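Local coordinates for anabena Tic22 (Anabaena sp., PDB 4EV1), which probably acts as a chaperone in protein transport in thylakoid-containing cyanobacterial cells, at residues G46-S50 with R51-Q55; V87-Q90 with Q91-T95; M117-L120 with R121-G124. All blocks are in the same frame, centred on the assembly; numbering follows the deposited sequence.

Contact 1. Residues G46-S50 with R51-Q55; sequences GAYMS and RQEAQ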
# COMPACT_ATOMS: atom_id res chain seq x y z
N GLY A 46 -3.89 9.51 8.71
CA GLY A 46 -3.30 9.53 7.40
C GLY A 46 -2.13 8.62 7.28
O GLY A 46 -1.06 8.94 7.87
N ALA A 47 -2.28 7.53 6.51
CA ALA A 47 -1.26 6.50 6.35
C ALA A 47 -0.43 6.83 5.10
O ALA A 47 -0.91 7.51 4.18
CB ALA A 47 -1.87 5.08 6.27
N TYR A 48 0.81 6.37 5.09
CA TYR A 48 1.76 6.66 4.02
C TYR A 48 2.41 5.39 3.49
O TYR A 48 2.85 4.52 4.26
CB TYR A 48 2.89 7.56 4.54
CG TYR A 48 2.45 8.96 4.93
CD1 TYR A 48 1.97 9.23 6.22
CD2 TYR A 48 2.54 10.01 4.03
CE1 TYR A 48 1.56 10.54 6.60
CE2 TYR A 48 2.12 11.31 4.40
CZ TYR A 48 1.64 11.56 5.68
OH TYR A 48 1.23 12.82 6.05
N MET A 49 2.57 5.36 2.17
CA MET A 49 3.32 4.31 1.50
C MET A 49 4.80 4.58 1.60
O MET A 49 5.59 3.61 1.49
CB MET A 49 2.92 4.22 0.04
CG MET A 49 1.44 3.80 -0.16
SD MET A 49 0.88 2.39 0.79
CE MET A 49 1.97 1.18 0.20
N SER A 50 5.15 5.87 1.82
CA SER A 50 6.57 6.29 1.93
C SER A 50 6.92 6.79 3.33
O SER A 50 6.32 7.74 3.84
CB SER A 50 6.85 7.43 0.93
OG SER A 50 7.99 8.18 1.34
N ARG A 51 7.93 6.16 3.93
CA ARG A 51 8.41 6.58 5.24
C ARG A 51 8.93 8.02 5.21
O ARG A 51 8.65 8.81 6.12
CB ARG A 51 9.51 5.64 5.74
CG ARG A 51 9.91 5.86 7.18
CD ARG A 51 10.60 4.63 7.76
NE ARG A 51 12.04 4.67 7.58
CZ ARG A 51 12.90 5.18 8.46
NH1 ARG A 51 12.45 5.69 9.60
NH2 ARG A 51 14.20 5.17 8.21
N GLN A 52 9.69 8.36 4.17
CA GLN A 52 10.25 9.70 4.03
C GLN A 52 9.14 10.77 3.98
O GLN A 52 9.29 11.84 4.58
CB GLN A 52 11.17 9.83 2.79
CG GLN A 52 11.46 11.31 2.37
CD GLN A 52 12.76 11.51 1.60
OE1 GLN A 52 13.27 12.63 1.52
NE2 GLN A 52 13.28 10.45 1.01
N GLU A 53 8.05 10.45 3.28
CA GLU A 53 6.89 11.37 3.24
C GLU A 53 6.26 11.55 4.60
O GLU A 53 5.93 12.69 4.99
CB GLU A 53 5.81 10.93 2.20
CG GLU A 53 6.18 11.31 0.81
CD GLU A 53 5.20 10.82 -0.28
OE1 GLU A 53 3.99 10.74 0.01
OE2 GLU A 53 5.68 10.56 -1.44
N ALA A 54 6.10 10.45 5.35
CA ALA A 54 5.56 10.51 6.70
C ALA A 54 6.42 11.40 7.58
O ALA A 54 5.92 12.23 8.31
CB ALA A 54 5.48 9.05 7.35
N GLN A 55 7.72 11.19 7.50
CA GLN A 55 8.63 11.97 8.28
C GLN A 55 8.59 13.46 7.91
O GLN A 55 8.69 14.31 8.81
CB GLN A 55 10.03 11.40 8.19
CG GLN A 55 10.99 12.03 9.25
CD GLN A 55 10.60 11.80 10.70
OE1 GLN A 55 10.39 12.79 11.49
NE2 GLN A 55 10.47 10.57 11.08
O HOH W 1 3.59 8.23 0.93

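Contact 2. Residues V87-Q90 with Q91-T95; sequences VIYQ and QLQQT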
# COMPACT_ATOMS: atom_id res chain seq x y z
N VAL A 87 -2.24 -6.04 8.98
CA VAL A 87 -2.73 -5.67 10.29
C VAL A 87 -3.79 -4.58 10.21
O VAL A 87 -4.82 -4.64 10.86
CB VAL A 87 -1.57 -5.21 11.19
CG1 VAL A 87 -2.08 -4.73 12.54
CG2 VAL A 87 -0.55 -6.37 11.38
N ILE A 88 -3.53 -3.56 9.41
CA ILE A 88 -4.52 -2.53 9.15
C ILE A 88 -5.76 -3.08 8.47
O ILE A 88 -6.88 -2.75 8.88
CB ILE A 88 -3.88 -1.36 8.34
CG1 ILE A 88 -2.77 -0.69 9.16
CG2 ILE A 88 -4.94 -0.32 7.96
CD1 ILE A 88 -2.04 0.40 8.40
N TYR A 89 -5.59 -3.87 7.42
CA TYR A 89 -6.70 -4.55 6.75
C TYR A 89 -7.57 -5.31 7.78
O TYR A 89 -8.78 -5.09 7.90
CB TYR A 89 -6.15 -5.56 5.72
CG TYR A 89 -7.21 -6.45 5.08
CD1 TYR A 89 -8.14 -5.92 4.21
CD2 TYR A 89 -7.27 -7.81 5.37
CE1 TYR A 89 -9.13 -6.74 3.62
CE2 TYR A 89 -8.23 -8.63 4.81
CZ TYR A 89 -9.15 -8.10 3.92
OH TYR A 89 -10.09 -8.94 3.36
N GLN A 90 -6.92 -6.16 8.57
CA GLN A 90 -7.61 -6.96 9.58
C GLN A 90 -8.34 -6.11 10.59
O GLN A 90 -9.51 -6.34 10.89
CB GLN A 90 -6.60 -7.91 10.25
CG GLN A 90 -7.19 -8.78 11.34
CD GLN A 90 -6.13 -9.60 12.02
OE1 GLN A 90 -5.32 -9.08 12.82
NE2 GLN A 90 -6.10 -10.87 11.71
N GLN A 91 -7.68 -5.06 11.06
CA GLN A 91 -8.31 -4.17 12.00
C GLN A 91 -9.58 -3.54 11.40
O GLN A 91 -10.63 -3.45 12.06
CB GLN A 91 -7.35 -3.10 12.47
CG GLN A 91 -8.00 -2.16 13.44
CD GLN A 91 -7.08 -1.20 14.12
OE1 GLN A 91 -6.00 -1.57 14.59
NE2 GLN A 91 -7.50 0.06 14.20
N LEU A 92 -9.50 -3.09 10.15
CA LEU A 92 -10.67 -2.49 9.50
C LEU A 92 -11.81 -3.52 9.36
O LEU A 92 -12.97 -3.17 9.57
CB LEU A 92 -10.32 -1.86 8.15
CG LEU A 92 -9.48 -0.58 8.21
CD1 LEU A 92 -8.90 -0.25 6.81
CD2 LEU A 92 -10.34 0.58 8.76
N GLN A 93 -11.47 -4.78 9.08
CA GLN A 93 -12.49 -5.82 8.96
C GLN A 93 -13.14 -6.13 10.32
O GLN A 93 -14.37 -6.32 10.40
CB GLN A 93 -11.92 -7.11 8.31
CG GLN A 93 -11.48 -6.97 6.85
CD GLN A 93 -12.66 -6.84 5.90
OE1 GLN A 93 -13.20 -5.74 5.69
NE2 GLN A 93 -13.09 -7.97 5.32
N GLN A 94 -12.36 -6.06 11.40
CA GLN A 94 -12.81 -6.43 12.76
C GLN A 94 -13.43 -5.28 13.56
O GLN A 94 -14.03 -5.50 14.63
CB GLN A 94 -11.64 -7.03 13.55
CG GLN A 94 -11.16 -8.34 12.97
CD GLN A 94 -9.88 -8.84 13.62
OE1 GLN A 94 -9.17 -8.11 14.30
NE2 GLN A 94 -9.56 -10.10 13.36
N THR A 95 -13.31 -4.05 13.08
CA THR A 95 -13.92 -2.92 13.78
C THR A 95 -15.12 -2.28 13.03
O THR A 95 -15.61 -1.25 13.48
CB THR A 95 -12.89 -1.84 14.09
OG1 THR A 95 -12.31 -1.39 12.86
CG2 THR A 95 -11.78 -2.38 15.05

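Contact 3. Residues M117-L120 with R121-G124; sequences MDLL and RQSG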
# COMPACT_ATOMS: atom_id res chain seq x y z
N MET A 117 -0.10 6.93 -14.39
CA MET A 117 -0.74 7.70 -15.46
C MET A 117 0.01 7.59 -16.80
O MET A 117 -0.62 7.40 -17.85
CB MET A 117 -0.87 9.16 -15.02
CG MET A 117 -1.94 9.35 -13.96
SD MET A 117 -1.64 10.88 -13.10
CE MET A 117 -3.26 11.51 -12.78
N ASP A 118 1.34 7.66 -16.77
CA ASP A 118 2.18 7.47 -17.97
C ASP A 118 1.88 6.12 -18.64
O ASP A 118 1.62 6.05 -19.84
CB ASP A 118 3.67 7.51 -17.60
CG ASP A 118 4.13 8.90 -17.16
OD1 ASP A 118 3.41 9.89 -17.42
OD2 ASP A 118 5.23 9.01 -16.57
N LEU A 119 1.92 5.05 -17.85
CA LEU A 119 1.60 3.71 -18.36
C LEU A 119 0.16 3.62 -18.91
O LEU A 119 -0.08 2.95 -19.92
CB LEU A 119 1.87 2.63 -17.32
CG LEU A 119 3.33 2.27 -17.04
CD1 LEU A 119 3.44 1.44 -15.77
CD2 LEU A 119 3.93 1.50 -18.22
N LEU A 120 -0.78 4.30 -18.27
CA LEU A 120 -2.18 4.26 -18.72
C LEU A 120 -2.31 4.89 -20.13
O LEU A 120 -2.97 4.33 -21.00
CB LEU A 120 -3.13 4.90 -17.70
CG LEU A 120 -3.42 4.07 -16.43
CD1 LEU A 120 -4.13 4.92 -15.39
CD2 LEU A 120 -4.22 2.79 -16.71
N ARG A 121 -1.64 6.03 -20.35
CA ARG A 121 -1.52 6.65 -21.69
C ARG A 121 -1.07 5.66 -22.77
O ARG A 121 -1.74 5.48 -23.78
CB ARG A 121 -0.54 7.84 -21.68
CG ARG A 121 -0.90 8.90 -20.66
CD ARG A 121 -0.11 10.21 -20.76
NE ARG A 121 0.37 10.58 -22.09
CZ ARG A 121 1.62 10.44 -22.53
NH1 ARG A 121 1.93 10.84 -23.76
NH2 ARG A 121 2.58 9.91 -21.75
N GLN A 122 0.06 5.01 -22.54
CA GLN A 122 0.55 3.98 -23.49
C GLN A 122 -0.17 2.61 -23.36
O GLN A 122 0.43 1.56 -23.53
CB GLN A 122 2.10 3.84 -23.49
CG GLN A 122 2.85 4.28 -22.23
CD GLN A 122 4.02 3.36 -21.86
OE1 GLN A 122 4.05 2.17 -22.23
NE2 GLN A 122 4.96 3.89 -21.10
N SER A 123 -1.46 2.64 -23.06
CA SER A 123 -2.33 1.49 -23.29
C SER A 123 -3.65 1.93 -23.92
O SER A 123 -4.59 1.13 -24.04
CB SER A 123 -2.59 0.77 -21.97
OG SER A 123 -3.20 1.65 -21.04
N GLY A 124 -3.72 3.21 -24.31
CA GLY A 124 -4.92 3.79 -24.91
C GLY A 124 -5.86 4.52 -23.96
O GLY A 124 -6.73 5.26 -24.42

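Contact 1. Residues G46-S50 with R51-Q55
Tyr48, at the end of strand 43-48, lays its ring against Ala54 in the first turn of the helix that follows. With CG anti to the carbonyl carbon (chi1 -67°), the side chain folds over that turn. Its CB lies 4.1 Å from Ala54 CB, and CD1 comes closer to the same methyl, at 3.7 Å. The ring centre is 3.8 Å from Ala54 CA, only 8° off the ring normal, which marks a CH-pi contact over the face; CG, CE1 and, at the far end, CZ all lie within 4.2 Å of that CA. Across the ring from CD1, CD2 is 3.9 Å from Glu53 CB, which approaches obliquely, and CE2 passes Glu53 O. An alanine in place of Tyr48 would probably leave Ala54 CA and CB without this aromatic cover and open a gap between strand end and helix.

Ser50 is the N-cap: its OG accepts from Glu53 N at 3.0 Å, nearly straight at 164°, while its O accepts from Ala54 N at 3.1 Å. No direct capping-box bond closes; instead a water accepts from Ser50 N and donates to Glu53 OE1 at 2.7 Å.

Glu53 OE1 also forms a salt bridge with Lys107 of strand 102-107, whose backbone pairs with Ala47 and Met49. Ala54 rests on Val80 of strand 79-84, and Met49 reaches Ile16 of strand 15-20.

Contact 2. Residues V87-Q90 with Q91-T95
Tyr89 and Gln93, one helical turn apart, are brought together by their torsions: the ring of Tyr89 leaves with CG anti to the backbone N, and the first torsion of Gln93 (chi1 -66°) sets its CG over one face of that ring, displaced toward the rim, 4.1 Å from the centroid, as a CH-pi contact. A bend at the second torsion (chi2 -72°) then turns the Gln93 amide toward the tyrosine hydroxyl. There Gln93 NE2 approaches Tyr89 OH to 3.7 Å, alongside rather than bonded.

Gln90 and Gln94 repeat the same spacing on another side of helix 85-94. Their amide planes are only 9° apart, and the touch is made by Gln90 CG against Gln94 NE2 at 3.4 Å, so it is methylene on amide. Ile88 and Leu92 lie side by side and point the same way, with CG2 of Ile88 4.1 Å from CD1 of Leu92. Beneath the side chains run four i to i+4 backbone bonds, among them Gln93 N to Tyr89 O at 3.0 Å. At the helix end Thr95 OG1 donates to Gln91 O at 2.8 Å, from above the carbonyl plane.

Chemically, Ile88 and Leu92 face Phe104 of strand 102-107, whereas the Tyr89 ring is held among Ile7, Leu11 and Leu193, with its OH bonded to Glu4 OE2 and Gln197 NE2. Gln93 NE2 bonds to Glu4 OE1, and Gln93 OE1 takes Lys96 NZ. One carboxylate grips both the tyrosine and the glutamine, which is likely to limit rotation of each polar tip.

Contact 3. Residues M117-L120 with R121-G124
Leu119 CD2 stands above the plane of the flat Gln122 amide, 3.9 Å from its NE2, while the guanidinium of Arg121 is approached obliquely by Asp118 O. Both groups flank a Schellman motif that ends helix 110-121, in which Leu120 O is paired with Gln125 N and Gly124, with positive phi, is the C-prime residue.

The last regular turn is evidenced by Arg121 N to Met117 O, 3.0 Å and almost straight at 170°, and by the longer Gln122 N to Asp118 O, 3.3 Å, whose donor lies in the carbonyl plane. Gln122 then leaves helical angles. Its chi1 (24°) and chi2 (141°) both depart from staggered values and together swing the amide back beside Leu119, with CG 3.2 Å from Asp118 O. Opposite charges on Asp118 OD1 and Arg121 NH2 stay 4.4 Å apart, beyond a salt bridge, so any attraction is probably modest; Asp118 OD2 has a long, weak ion pair with Lys114.

Leu119 and Leu120 meanwhile pack on Val186 of strand 183-188, which puts the helix end against that strand. Ser123 N donates to Leu120 O at 3.1 Å, from above the carbonyl plane, and Gly124 N closes the motif on Arg121 O at 3.1 Å.

How the contacts relate
The three contacts follow one another along the chain, each a local join: a helix start in contact 1, the last turns of a helix in contact 2 and a helix end in contact 3. Contacts 1 and 2 have centres about 20 Å apart and nearest atoms about 5 Å apart; strand 102-107 links them, since Phe106 touches both Ala47 and Ile88. The centre of contact 3 lies about 26 Å from that of contact 1 and about 33 Å from that of contact 2, across the chain's centre from the latter. 1,2-Ethanediol lies about 4 Å from the side chains of Met49 and of Gln91, and a buffer molecule about 5 Å from that of Leu92; all probably come from crystallisation.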